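PDB 6HDY: 2-hydroxyisobutyryl-CoA synthetase from Aquincola tertiaricarbonis, which belongs to the ANL superfamily of AMP-binding enzymes, with a large AMP-binding N-terminal part followed by a smaller C-terminal domain. Local coordinates for residues Glu45-Lys48 / Ala49-Gly52; Ala75-Gln78 / Pro79-Lys83; Ser84-Asp87 / Phe88-Arg91; Val308-Pro311 / Ala312-Arg315. All coordinates share one frame; numbering follows the deposited sequence.

Interaction 1. Residues Glu45-Lys48 / Ala49-Gly52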
ATOM      1  N   GLU A  45      -1.478 -28.729  28.817  1.00 64.17           N
ATOM      2  CA  GLU A  45      -0.319 -27.988  29.330  1.00 65.55           C
ATOM      3  C   GLU A  45      -0.378 -26.538  28.818  1.00 66.47           C
ATOM      4  O   GLU A  45      -0.066 -25.605  29.568  1.00 65.82           O
ATOM      5  CB  GLU A  45       0.991 -28.644  28.850  1.00 68.70           C
ATOM      6  CG  GLU A  45       1.467 -29.827  29.679  1.00 86.36           C
ATOM      7  CD  GLU A  45       2.315 -29.466  30.884  1.00112.77           C
ATOM      8  OE1 GLU A  45       2.157 -30.139  31.928  1.00113.26           O
ATOM      9  OE2 GLU A  45       3.131 -28.516  30.794  1.00104.78           O
ATOM     10  N   ARG A  46      -0.777 -26.363  27.538  1.00 60.52           N
ATOM     11  CA  ARG A  46      -0.894 -25.053  26.894  1.00 58.16           C
ATOM     12  C   ARG A  46      -2.078 -24.287  27.467  1.00 61.75           C
ATOM     13  O   ARG A  46      -1.943 -23.095  27.736  1.00 61.07           O
ATOM     14  CB  ARG A  46      -1.036 -25.183  25.371  1.00 54.91           C
ATOM     15  CG  ARG A  46      -0.762 -23.863  24.646  1.00 50.22           C
ATOM     16  CD  ARG A  46      -1.276 -23.867  23.232  1.00 46.78           C
ATOM     17  NE  ARG A  46      -0.429 -24.666  22.346  1.00 52.47           N
ATOM     18  CZ  ARG A  46      -0.748 -25.872  21.892  1.00 62.74           C
ATOM     19  NH1 ARG A  46      -1.901 -26.432  22.230  1.00 55.65           N
ATOM     20  NH2 ARG A  46       0.070 -26.516  21.073  1.00 45.48           N
ATOM     21  N   ASP A  47      -3.223 -24.982  27.681  1.00 58.09           N
ATOM     22  CA  ASP A  47      -4.440 -24.407  28.264  1.00 56.53           C
ATOM     23  C   ASP A  47      -4.211 -23.876  29.678  1.00 61.14           C
ATOM     24  O   ASP A  47      -4.890 -22.927  30.084  1.00 60.80           O
ATOM     25  CB  ASP A  47      -5.597 -25.411  28.234  1.00 57.75           C
ATOM     26  CG  ASP A  47      -6.333 -25.533  26.911  1.00 60.06           C
ATOM     27  OD1 ASP A  47      -5.928 -24.855  25.932  1.00 56.19           O
ATOM     28  OD2 ASP A  47      -7.317 -26.315  26.849  1.00 69.58           O
ATOM     29  N   LYS A  48      -3.234 -24.457  30.408  1.00 58.36           N
ATOM     30  CA  LYS A  48      -2.874 -24.001  31.749  1.00 60.09           C
ATOM     31  C   LYS A  48      -2.194 -22.630  31.663  1.00 63.67           C
ATOM     32  O   LYS A  48      -2.535 -21.708  32.414  1.00 64.09           O
ATOM     33  CB  LYS A  48      -1.951 -25.010  32.450  1.00 65.24           C
ATOM     34  CG  LYS A  48      -2.708 -26.226  32.997  1.00 87.16           C
ATOM     35  CD  LYS A  48      -2.029 -26.880  34.207  1.00 99.93           C
ATOM     36  CE  LYS A  48      -2.840 -28.048  34.738  1.00107.88           C
ATOM     37  NZ  LYS A  48      -2.564 -28.319  36.175  1.00115.96           N
ATOM     38  N   ALA A  49      -1.225 -22.507  30.742  1.00 58.34           N
ATOM     39  CA  ALA A  49      -0.456 -21.299  30.523  1.00 57.11           C
ATOM     40  C   ALA A  49      -1.326 -20.218  29.873  1.00 56.81           C
ATOM     41  O   ALA A  49      -1.179 -19.057  30.232  1.00 56.16           O
ATOM     42  CB  ALA A  49       0.764 -21.606  29.674  1.00 57.71           C
ATOM     43  N   ILE A  50      -2.278 -20.608  28.989  1.00 51.27           N
ATOM     44  CA  ILE A  50      -3.232 -19.685  28.336  1.00 47.93           C
ATOM     45  C   ILE A  50      -4.070 -18.991  29.408  1.00 51.34           C
ATOM     46  O   ILE A  50      -4.177 -17.772  29.382  1.00 50.93           O
ATOM     47  CB  ILE A  50      -4.093 -20.390  27.251  1.00 48.35           C
ATOM     48  CG1 ILE A  50      -3.249 -20.675  26.002  1.00 46.72           C
ATOM     49  CG2 ILE A  50      -5.356 -19.570  26.895  1.00 46.92           C
ATOM     50  CD1 ILE A  50      -3.745 -21.812  25.157  1.00 47.69           C
ATOM     51  N   LEU A  51      -4.583 -19.762  30.382  1.00 49.57           N
ATOM     52  CA  LEU A  51      -5.368 -19.259  31.514  1.00 50.81           C
ATOM     53  C   LEU A  51      -4.520 -18.289  32.339  1.00 58.17           C
ATOM     54  O   LEU A  51      -5.033 -17.253  32.769  1.00 57.92           O
ATOM     55  CB  LEU A  51      -5.882 -20.432  32.382  1.00 52.43           C
ATOM     56  CG  LEU A  51      -6.452 -20.105  33.784  1.00 58.47           C
ATOM     57  CD1 LEU A  51      -7.713 -19.226  33.690  1.00 57.36           C
ATOM     58  CD2 LEU A  51      -6.702 -21.379  34.595  1.00 58.55           C
ATOM     59  N   GLY A  52      -3.240 -18.636  32.534  1.00 56.42           N
ATOM     60  CA  GLY A  52      -2.263 -17.812  33.239  1.00 57.37           C
ATOM     61  C   GLY A  52      -2.090 -16.472  32.553  1.00 56.60           C
ATOM     62  O   GLY A  52      -2.148 -15.422  33.199  1.00 55.38           O
TER

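Interaction 2. Residues Ala75-Gln78 / Pro79-Lys83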
ATOM      1  N   ALA A  75     -21.190  -6.249  33.990  1.00 58.13           N
ATOM      2  CA  ALA A  75     -21.489  -7.689  33.924  1.00 57.02           C
ATOM      3  C   ALA A  75     -21.146  -8.460  35.215  1.00 64.30           C
ATOM      4  O   ALA A  75     -21.306  -9.686  35.265  1.00 64.81           O
ATOM      5  CB  ALA A  75     -20.791  -8.321  32.733  1.00 54.24           C
ATOM      6  N   GLY A  76     -20.700  -7.730  36.238  1.00 62.74           N
ATOM      7  CA  GLY A  76     -20.331  -8.276  37.543  1.00 64.22           C
ATOM      8  C   GLY A  76     -19.058  -9.098  37.525  1.00 65.16           C
ATOM      9  O   GLY A  76     -18.983 -10.135  38.186  1.00 66.93           O
ATOM     10  N   PHE A  77     -18.046  -8.635  36.784  1.00 57.52           N
ATOM     11  CA  PHE A  77     -16.771  -9.330  36.658  1.00 54.40           C
ATOM     12  C   PHE A  77     -15.557  -8.491  37.100  1.00 58.61           C
ATOM     13  O   PHE A  77     -15.426  -7.314  36.753  1.00 57.55           O
ATOM     14  CB  PHE A  77     -16.578  -9.891  35.228  1.00 51.52           C
ATOM     15  CG  PHE A  77     -15.234 -10.547  35.011  1.00 50.30           C
ATOM     16  CD1 PHE A  77     -14.949 -11.788  35.576  1.00 52.54           C
ATOM     17  CD2 PHE A  77     -14.227  -9.894  34.304  1.00 49.49           C
ATOM     18  CE1 PHE A  77     -13.692 -12.378  35.408  1.00 52.25           C
ATOM     19  CE2 PHE A  77     -12.969 -10.482  34.140  1.00 51.06           C
ATOM     20  CZ  PHE A  77     -12.706 -11.714  34.704  1.00 50.44           C
ATOM     21  N   GLN A  78     -14.649  -9.162  37.816  1.00 55.70           N
ATOM     22  CA  GLN A  78     -13.380  -8.674  38.351  1.00 57.23           C
ATOM     23  C   GLN A  78     -12.301  -9.709  37.911  1.00 60.06           C
ATOM     24  O   GLN A  78     -12.570 -10.907  38.036  1.00 59.26           O
ATOM     25  CB  GLN A  78     -13.500  -8.653  39.884  1.00 62.67           C
ATOM     26  CG  GLN A  78     -12.307  -8.091  40.601  1.00 72.58           C
ATOM     27  CD  GLN A  78     -12.694  -7.664  41.969  1.00 87.45           C
ATOM     28  OE1 GLN A  78     -13.506  -6.755  42.144  1.00 85.65           O
ATOM     29  NE2 GLN A  78     -12.111  -8.300  42.966  1.00 84.71           N
ATOM     30  N   PRO A  79     -11.088  -9.304  37.436  1.00 56.80           N
ATOM     31  CA  PRO A  79     -10.096 -10.309  36.968  1.00 55.34           C
ATOM     32  C   PRO A  79      -9.706 -11.431  37.963  1.00 60.42           C
ATOM     33  O   PRO A  79      -9.307 -12.524  37.537  1.00 58.43           O
ATOM     34  CB  PRO A  79      -8.884  -9.466  36.562  1.00 56.68           C
ATOM     35  CG  PRO A  79      -9.443  -8.093  36.286  1.00 60.87           C
ATOM     36  CD  PRO A  79     -10.601  -7.921  37.219  1.00 58.77           C
ATOM     37  N   SER A  80      -9.887 -11.199  39.263  1.00 59.23           N
ATOM     38  CA  SER A  80      -9.592 -12.194  40.291  1.00 61.63           C
ATOM     39  C   SER A  80     -10.567 -13.387  40.263  1.00 65.77           C
ATOM     40  O   SER A  80     -10.292 -14.405  40.907  1.00 66.25           O
ATOM     41  CB  SER A  80      -9.611 -11.552  41.667  1.00 67.91           C
ATOM     42  OG  SER A  80     -10.919 -11.128  42.012  1.00 77.69           O
ATOM     43  N   GLN A  81     -11.709 -13.242  39.546  1.00 61.15           N
ATOM     44  CA  GLN A  81     -12.744 -14.275  39.411  1.00 60.56           C
ATOM     45  C   GLN A  81     -12.442 -15.196  38.226  1.00 61.67           C
ATOM     46  O   GLN A  81     -13.145 -16.182  38.028  1.00 59.44           O
ATOM     47  CB  GLN A  81     -14.149 -13.656  39.282  1.00 61.60           C
ATOM     48  CG  GLN A  81     -14.603 -12.824  40.482  1.00 61.30           C
ATOM     49  CD  GLN A  81     -15.868 -12.089  40.139  1.00 77.53           C
ATOM     50  OE1 GLN A  81     -15.865 -11.138  39.368  1.00 77.10           O
ATOM     51  NE2 GLN A  81     -16.986 -12.527  40.672  1.00 73.65           N
ATOM     52  N   LEU A  82     -11.405 -14.868  37.434  1.00 59.19           N
ATOM     53  CA  LEU A  82     -10.966 -15.700  36.317  1.00 58.22           C
ATOM     54  C   LEU A  82     -10.083 -16.793  36.961  1.00 65.42           C
ATOM     55  O   LEU A  82      -8.901 -16.553  37.226  1.00 67.89           O
ATOM     56  CB  LEU A  82     -10.143 -14.864  35.318  1.00 56.66           C
ATOM     57  CG  LEU A  82     -10.296 -15.152  33.826  1.00 59.41           C
ATOM     58  CD1 LEU A  82      -9.198 -14.461  33.036  1.00 59.04           C
ATOM     59  CD2 LEU A  82     -10.319 -16.652  33.511  1.00 59.33           C
ATOM     60  N   LYS A  83     -10.677 -17.952  37.282  1.00 61.13           N
ATOM     61  CA  LYS A  83      -9.958 -19.036  37.961  1.00 62.07           C
ATOM     62  C   LYS A  83      -9.899 -20.325  37.140  1.00 63.29           C
ATOM     63  O   LYS A  83      -9.297 -21.302  37.583  1.00 63.94           O
ATOM     64  CB  LYS A  83     -10.529 -19.281  39.368  1.00 66.63           C
ATOM     65  CG  LYS A  83     -10.356 -18.095  40.319  1.00 68.58           C
ATOM     66  CD  LYS A  83     -10.744 -18.486  41.719  1.00 75.41           C
ATOM     67  CE  LYS A  83     -10.735 -17.350  42.706  1.00 79.12           C
ATOM     68  NZ  LYS A  83     -11.000 -17.855  44.085  1.00 88.30           N
TER

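Interaction 3. Residues Ser84-Asp87 / Phe88-Arg91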
ATOM      1  N   SER A  84     -10.496 -20.302  35.928  1.00 57.48           N
ATOM      2  CA  SER A  84     -10.546 -21.397  34.950  1.00 55.47           C
ATOM      3  C   SER A  84     -11.058 -20.865  33.604  1.00 57.16           C
ATOM      4  O   SER A  84     -11.610 -19.769  33.552  1.00 55.74           O
ATOM      5  CB  SER A  84     -11.445 -22.531  35.444  1.00 59.13           C
ATOM      6  OG  SER A  84     -12.811 -22.157  35.486  1.00 65.32           O
ATOM      7  N   LEU A  85     -10.922 -21.665  32.527  1.00 52.83           N
ATOM      8  CA  LEU A  85     -11.404 -21.332  31.188  1.00 50.08           C
ATOM      9  C   LEU A  85     -12.939 -21.291  31.165  1.00 54.29           C
ATOM     10  O   LEU A  85     -13.534 -20.582  30.344  1.00 52.87           O
ATOM     11  CB  LEU A  85     -10.858 -22.329  30.142  1.00 49.12           C
ATOM     12  CG  LEU A  85      -9.325 -22.327  29.925  1.00 53.63           C
ATOM     13  CD1 LEU A  85      -8.902 -23.476  29.017  1.00 53.12           C
ATOM     14  CD2 LEU A  85      -8.828 -20.989  29.369  1.00 53.65           C
ATOM     15  N   GLU A  86     -13.570 -22.030  32.093  1.00 51.81           N
ATOM     16  CA  GLU A  86     -15.018 -22.063  32.268  1.00 51.42           C
ATOM     17  C   GLU A  86     -15.512 -20.743  32.895  1.00 52.92           C
ATOM     18  O   GLU A  86     -16.607 -20.293  32.572  1.00 51.23           O
ATOM     19  CB  GLU A  86     -15.505 -23.314  33.051  1.00 54.77           C
ATOM     20  CG  GLU A  86     -14.442 -24.314  33.510  1.00 65.87           C
ATOM     21  CD  GLU A  86     -13.612 -25.067  32.481  1.00 70.83           C
ATOM     22  OE1 GLU A  86     -14.179 -25.556  31.477  1.00 66.04           O
ATOM     23  OE2 GLU A  86     -12.388 -25.204  32.710  1.00 50.93           O
ATOM     24  N   ASP A  87     -14.693 -20.114  33.759  1.00 49.92           N
ATOM     25  CA  ASP A  87     -15.006 -18.813  34.372  1.00 50.40           C
ATOM     26  C   ASP A  87     -14.973 -17.730  33.298  1.00 53.33           C
ATOM     27  O   ASP A  87     -15.826 -16.847  33.285  1.00 53.77           O
ATOM     28  CB  ASP A  87     -13.983 -18.451  35.462  1.00 53.01           C
ATOM     29  CG  ASP A  87     -14.166 -19.096  36.820  1.00 55.34           C
ATOM     30  OD1 ASP A  87     -15.313 -19.451  37.167  1.00 57.46           O
ATOM     31  OD2 ASP A  87     -13.183 -19.178  37.560  1.00 56.30           O
ATOM     32  N   PHE A  88     -13.983 -17.813  32.396  1.00 48.24           N
ATOM     33  CA  PHE A  88     -13.779 -16.911  31.274  1.00 45.79           C
ATOM     34  C   PHE A  88     -15.007 -16.847  30.355  1.00 49.42           C
ATOM     35  O   PHE A  88     -15.493 -15.754  30.084  1.00 48.04           O
ATOM     36  CB  PHE A  88     -12.532 -17.355  30.487  1.00 46.13           C
ATOM     37  CG  PHE A  88     -11.948 -16.329  29.550  1.00 46.11           C
ATOM     38  CD1 PHE A  88     -11.354 -15.169  30.043  1.00 49.87           C
ATOM     39  CD2 PHE A  88     -11.941 -16.543  28.174  1.00 47.15           C
ATOM     40  CE1 PHE A  88     -10.825 -14.209  29.171  1.00 49.69           C
ATOM     41  CE2 PHE A  88     -11.364 -15.608  27.305  1.00 48.36           C
ATOM     42  CZ  PHE A  88     -10.830 -14.439  27.809  1.00 47.26           C
ATOM     43  N   GLU A  89     -15.530 -18.010  29.908  1.00 47.14           N
ATOM     44  CA  GLU A  89     -16.673 -18.047  28.984  1.00 45.96           C
ATOM     45  C   GLU A  89     -17.990 -17.595  29.592  1.00 50.85           C
ATOM     46  O   GLU A  89     -18.814 -16.994  28.897  1.00 49.96           O
ATOM     47  CB  GLU A  89     -16.833 -19.429  28.332  1.00 46.42           C
ATOM     48  CG  GLU A  89     -17.143 -20.557  29.301  1.00 50.91           C
ATOM     49  CD  GLU A  89     -16.998 -21.962  28.756  1.00 58.34           C
ATOM     50  OE1 GLU A  89     -17.018 -22.140  27.516  1.00 49.40           O
ATOM     51  OE2 GLU A  89     -16.895 -22.897  29.580  1.00 52.29           O
ATOM     52  N   ALA A  90     -18.185 -17.893  30.878  1.00 48.89           N
ATOM     53  CA  ALA A  90     -19.418 -17.611  31.602  1.00 50.33           C
ATOM     54  C   ALA A  90     -19.489 -16.224  32.229  1.00 54.12           C
ATOM     55  O   ALA A  90     -20.556 -15.605  32.194  1.00 54.39           O
ATOM     56  CB  ALA A  90     -19.652 -18.684  32.661  1.00 52.97           C
ATOM     57  N   ARG A  91     -18.372 -15.739  32.811  1.00 50.16           N
ATOM     58  CA  ARG A  91     -18.340 -14.463  33.530  1.00 50.75           C
ATOM     59  C   ARG A  91     -17.973 -13.254  32.687  1.00 52.21           C
ATOM     60  O   ARG A  91     -18.504 -12.165  32.929  1.00 51.94           O
ATOM     61  CB  ARG A  91     -17.413 -14.534  34.762  1.00 51.53           C
ATOM     62  CG  ARG A  91     -17.722 -15.653  35.735  1.00 55.33           C
ATOM     63  CD  ARG A  91     -16.656 -15.740  36.812  1.00 63.47           C
ATOM     64  NE  ARG A  91     -16.960 -16.783  37.792  1.00 71.08           N
ATOM     65  CZ  ARG A  91     -17.720 -16.611  38.868  1.00 91.41           C
ATOM     66  NH1 ARG A  91     -17.942 -17.621  39.698  1.00 84.34           N
ATOM     67  NH2 ARG A  91     -18.263 -15.425  39.126  1.00 79.58           N
TER

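Interaction 4. Residues Val308-Pro311 / Ala312-Arg315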
ATOM      1  N   VAL A 308     -15.108 -21.362  20.245  1.00 39.57           N
ATOM      2  CA  VAL A 308     -16.229 -21.493  19.314  1.00 39.44           C
ATOM      3  C   VAL A 308     -17.462 -21.671  20.196  1.00 44.99           C
ATOM      4  O   VAL A 308     -17.597 -22.654  20.934  1.00 46.23           O
ATOM      5  CB  VAL A 308     -15.992 -22.541  18.204  1.00 42.62           C
ATOM      6  CG1 VAL A 308     -17.250 -22.797  17.379  1.00 42.82           C
ATOM      7  CG2 VAL A 308     -14.840 -22.096  17.311  1.00 40.48           C
ATOM      8  N   CYS A 309     -18.301 -20.633  20.200  1.00 40.64           N
ATOM      9  CA  CYS A 309     -19.389 -20.503  21.147  1.00 40.78           C
ATOM     10  C   CYS A 309     -20.790 -20.587  20.566  1.00 45.92           C
ATOM     11  O   CYS A 309     -21.032 -20.281  19.397  1.00 44.02           O
ATOM     12  CB  CYS A 309     -19.207 -19.207  21.946  1.00 39.57           C
ATOM     13  SG  CYS A 309     -17.603 -19.077  22.799  1.00 42.02           S
ATOM     14  N   ASP A 310     -21.729 -20.941  21.441  1.00 44.29           N
ATOM     15  CA  ASP A 310     -23.135 -20.948  21.119  1.00 46.69           C
ATOM     16  C   ASP A 310     -23.561 -19.457  21.221  1.00 53.22           C
ATOM     17  O   ASP A 310     -23.424 -18.873  22.301  1.00 52.50           O
ATOM     18  CB  ASP A 310     -23.883 -21.822  22.138  1.00 50.13           C
ATOM     19  CG  ASP A 310     -25.347 -22.080  21.856  1.00 56.88           C
ATOM     20  OD1 ASP A 310     -25.963 -21.274  21.127  1.00 57.99           O
ATOM     21  OD2 ASP A 310     -25.891 -23.060  22.414  1.00 58.66           O
ATOM     22  N   PRO A 311     -24.033 -18.828  20.105  1.00 51.66           N
ATOM     23  CA  PRO A 311     -24.422 -17.396  20.152  1.00 51.88           C
ATOM     24  C   PRO A 311     -25.548 -17.031  21.126  1.00 57.92           C
ATOM     25  O   PRO A 311     -25.791 -15.839  21.363  1.00 59.08           O
ATOM     26  CB  PRO A 311     -24.827 -17.093  18.703  1.00 53.42           C
ATOM     27  CG  PRO A 311     -24.156 -18.157  17.880  1.00 56.35           C
ATOM     28  CD  PRO A 311     -24.209 -19.375  18.743  1.00 52.75           C
ATOM     29  N   ALA A 312     -26.227 -18.049  21.688  1.00 53.79           N
ATOM     30  CA  ALA A 312     -27.308 -17.887  22.646  1.00 54.38           C
ATOM     31  C   ALA A 312     -26.789 -17.623  24.058  1.00 57.70           C
ATOM     32  O   ALA A 312     -27.473 -16.952  24.829  1.00 59.82           O
ATOM     33  CB  ALA A 312     -28.185 -19.124  22.642  1.00 56.51           C
ATOM     34  N   ASN A 313     -25.599 -18.149  24.417  1.00 51.91           N
ATOM     35  CA  ASN A 313     -25.068 -17.982  25.779  1.00 51.33           C
ATOM     36  C   ASN A 313     -23.558 -17.629  25.874  1.00 51.70           C
ATOM     37  O   ASN A 313     -23.043 -17.462  26.981  1.00 51.79           O
ATOM     38  CB  ASN A 313     -25.378 -19.237  26.606  1.00 50.78           C
ATOM     39  CG  ASN A 313     -24.796 -20.527  26.064  1.00 61.91           C
ATOM     40  OD1 ASN A 313     -23.806 -20.553  25.324  1.00 53.86           O
ATOM     41  ND2 ASN A 313     -25.386 -21.640  26.452  1.00 57.20           N
ATOM     42  N   MET A 314     -22.854 -17.577  24.727  1.00 45.56           N
ATOM     43  CA  MET A 314     -21.410 -17.283  24.602  1.00 43.43           C
ATOM     44  C   MET A 314     -20.507 -18.288  25.349  1.00 48.49           C
ATOM     45  O   MET A 314     -19.400 -17.946  25.773  1.00 47.38           O
ATOM     46  CB  MET A 314     -21.070 -15.816  24.982  1.00 44.98           C
ATOM     47  CG  MET A 314     -21.731 -14.788  24.072  1.00 47.53           C
ATOM     48  SD  MET A 314     -21.411 -15.033  22.302  1.00 48.09           S
ATOM     49  CE  MET A 314     -22.778 -14.155  21.652  1.00 45.80           C
ATOM     50  N   ARG A 315     -20.965 -19.540  25.457  1.00 47.09           N
ATOM     51  CA  ARG A 315     -20.192 -20.617  26.068  1.00 47.09           C
ATOM     52  C   ARG A 315     -19.726 -21.549  24.967  1.00 49.92           C
ATOM     53  O   ARG A 315     -20.392 -21.636  23.934  1.00 48.60           O
ATOM     54  CB  ARG A 315     -20.966 -21.321  27.192  1.00 49.37           C
ATOM     55  CG  ARG A 315     -20.908 -20.522  28.501  1.00 58.22           C
ATOM     56  CD  ARG A 315     -21.462 -21.261  29.698  1.00 66.83           C
ATOM     57  NE  ARG A 315     -22.787 -20.758  30.067  1.00 80.99           N
ATOM     58  CZ  ARG A 315     -23.922 -21.431  29.894  1.00 93.04           C
ATOM     59  NH1 ARG A 315     -25.081 -20.891  30.249  1.00 80.23           N
ATOM     60  NH2 ARG A 315     -23.905 -22.655  29.373  1.00 75.86           N
TER

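Interaction 1. Residues Glu45-Lys48 / Ala49-Gly52
Ile-50 N donates to Arg-46 O at 2.8 Å, and the same four-residue step is repeated by Leu-51 N to Asp-47 O (3.2 Å) and Gly-52 N to Lys-48 O. The first of these arrives nearly along the C=O axis, whereas the donor of the second stands 42° out of the carbonyl plane of Asp-47. Over the Arg-46 carbonyl the side chain of Ile-50 is folded close, with CG1 3.3 Å from Arg-46 O. CG1 lies beside its own backbone N and opposite the carbonyl carbon (chi1 -74°), which turns the branch back toward the preceding turn. Its CD1 then rests alongside the aliphatic stem of Arg-46, 3.7 Å from CG of that residue, the two side chains pointing the same way. All this is i to i+4 packing within one alpha-helix, residues 43-64, near the N-terminal end of the chain. Asp-47 flanks the same methyl: its OD1 is 3.8 Å from Ile-50 CD1, a contact without polar character. Beyond the stem that lines Ile-50, the Arg-46 chain bends at chi3 (-75°) and carries the guanidinium off the helix, where NE bonds to Arg-38 O and NH2 to Thr-358 OG1. Ile-50 continues onto Gln-301, and Leu-51, its CB 3.5 Å from Asp-47 O, leads to Leu-82.

Interaction 2. Residues Ala75-Gln78 / Pro79-Lys83
This is a local turn contact in the connection between helix 66-74 and helix 85-91, where a short 3-10 segment, residues 79-81, is tied back to Gln-78 just ahead of it. Gly-76, with positive phi, ends the preceding helix in a Schellman motif, and the chain then runs extended through Phe-77 and Gln-78. Gln-81 N donates to Gln-78 O at 2.9 Å and closes the turn. The side chain of Gln-81 reaches back along the strand-like part: its CG sits opposite the carbonyl carbon (chi1 -62°) and the chain beyond is extended, bringing OE1 to Gln-78 N at 2.8 Å. That donor lies in the carbonyl plane of the amide, although the N-H is bent, at 137°. Gln-78 is therefore held at both ends of its backbone by the one residue. On the outer side, Gln-78 NE2 donates to Ser-80 OG at 3.2 Å, with the hydroxyl tilted 18° from the amide plane. The ring of Phe-77 takes the inner side. Pro-79 N lies over one of its faces, Pro-79 CA is 3.7 Å from Phe-77 CZ, and Leu-82 N comes to the ring edge. Trp-72 meets this ring edge-to-face, while Pro-79 and Leu-82 both press on Cys-58 of helix 43-64. The chemistry is thus divided: amide groups fix the shape of the turn on its exposed side, and Phe-77, Pro-79 and Leu-82 anchor it to the neighbouring helices.

Interaction 3. Residues Ser84-Asp87 / Phe88-Arg91
With CG of Asp-87 and CG of Arg-91 each lying beside its own backbone N (chi1 -80° and -55°), the two side chains run side by side in the same direction, one helical turn apart. The Arg-91 chain is extended from CG to NE, which sets NE 3.2 Å from Asp-87 OD1 in a salt bridge with a nearly straight N-H, 168°. The carboxylate oxygen lies at the edge of the guanidinium, in its plane, but is itself met from above the carboxylate plane. The other oxygen, Asp-87 OD2, accepts from Lys-83 N, so the carboxylate is shared between the arginine and the chain just before the helix. Ser-84 is the N-cap of this short alpha-helix, residues 85-91: its OG accepts from Asp-87 N at 3.3 Å. Within the helix, Arg-91 N to Asp-87 O is a 2.8 Å bond, while Ala-90 N to Glu-86 O is weak. Glu-89 holds CG between its backbone N and carbonyl carbon, which directs the side chain back along the helix and brings OE2 3.4 Å from Glu-86 CA. Glu-86 OE1 is 4.2 Å from Glu-89 OE2, and this like-charge approach is probably eased by Arg-316, which forms salt bridges with both residues. Phe-88, its CB 3.4 Å from Leu-85 O, joins Leu-85 in packing on Leu-54 of helix 43-64.

Interaction 4. Residues Val308-Pro311 / Ala312-Arg315
Asp-310 O is gripped by two backbone N-H groups of the turn that follows it: Met-314 N at 2.8 Å and Asn-313 N at 3.1 Å. The Met-314 donor approaches almost straight on, with a C=O...N angle of 175°, whereas the Asn-313 donor sits well above the carbonyl plane. The side chain of Asp-310 bonds too, its OD1 accepting from Ala-312 N at 3.3 Å from above the carboxylate plane. These bonds shape the hairpin-like turn between strand 304-310 and the short edge strand 315-316 of an antiparallel sheet. Asp-310 N completes the closure, donating to Arg-315 O at 2.9 Å. Asn-313 forms an Asx turn, OD1 accepting from Arg-315 N at 3.0 Å; CG, lying between the backbone N and carbonyl carbon (chi1 60°), puts the Asn-313 side chain across that of Asp-310, the two running at about a right angle. Asn-313 CG also lies over one face of the Arg-315 guanidinium, 3.9 Å above its plane. On Met-314, a bend at chi2 (-54°) folds the thioether back until CE is 3.5 Å from Pro-311 O. Cys-309 SG lies near Met-314 O, a carbonyl that accepts a hydrogen bond from Arg-339 NH2, and the cysteine packs on Val-326.

From the N terminus, interaction 1 lies on helix 43-64, interaction 2 shapes the connection from helix 66-74 to helix 85-91, interaction 3 covers that last helix with its cap, and interaction 4 turns the chain from strand 304-310 into 315-316. The four follow in series, each local, with none nested or crossed. The first three form a continuous patch: Leu-51 packs on Leu-82 and on the start of helix 85-91, while Leu-82 also meets Phe-88. Interaction 3 is the bridge to the sheet, because Glu-89 touches Met-314 and Arg-315. Interactions 1 and 2 stay about 11 Å from interaction 4, measured between nearest atoms.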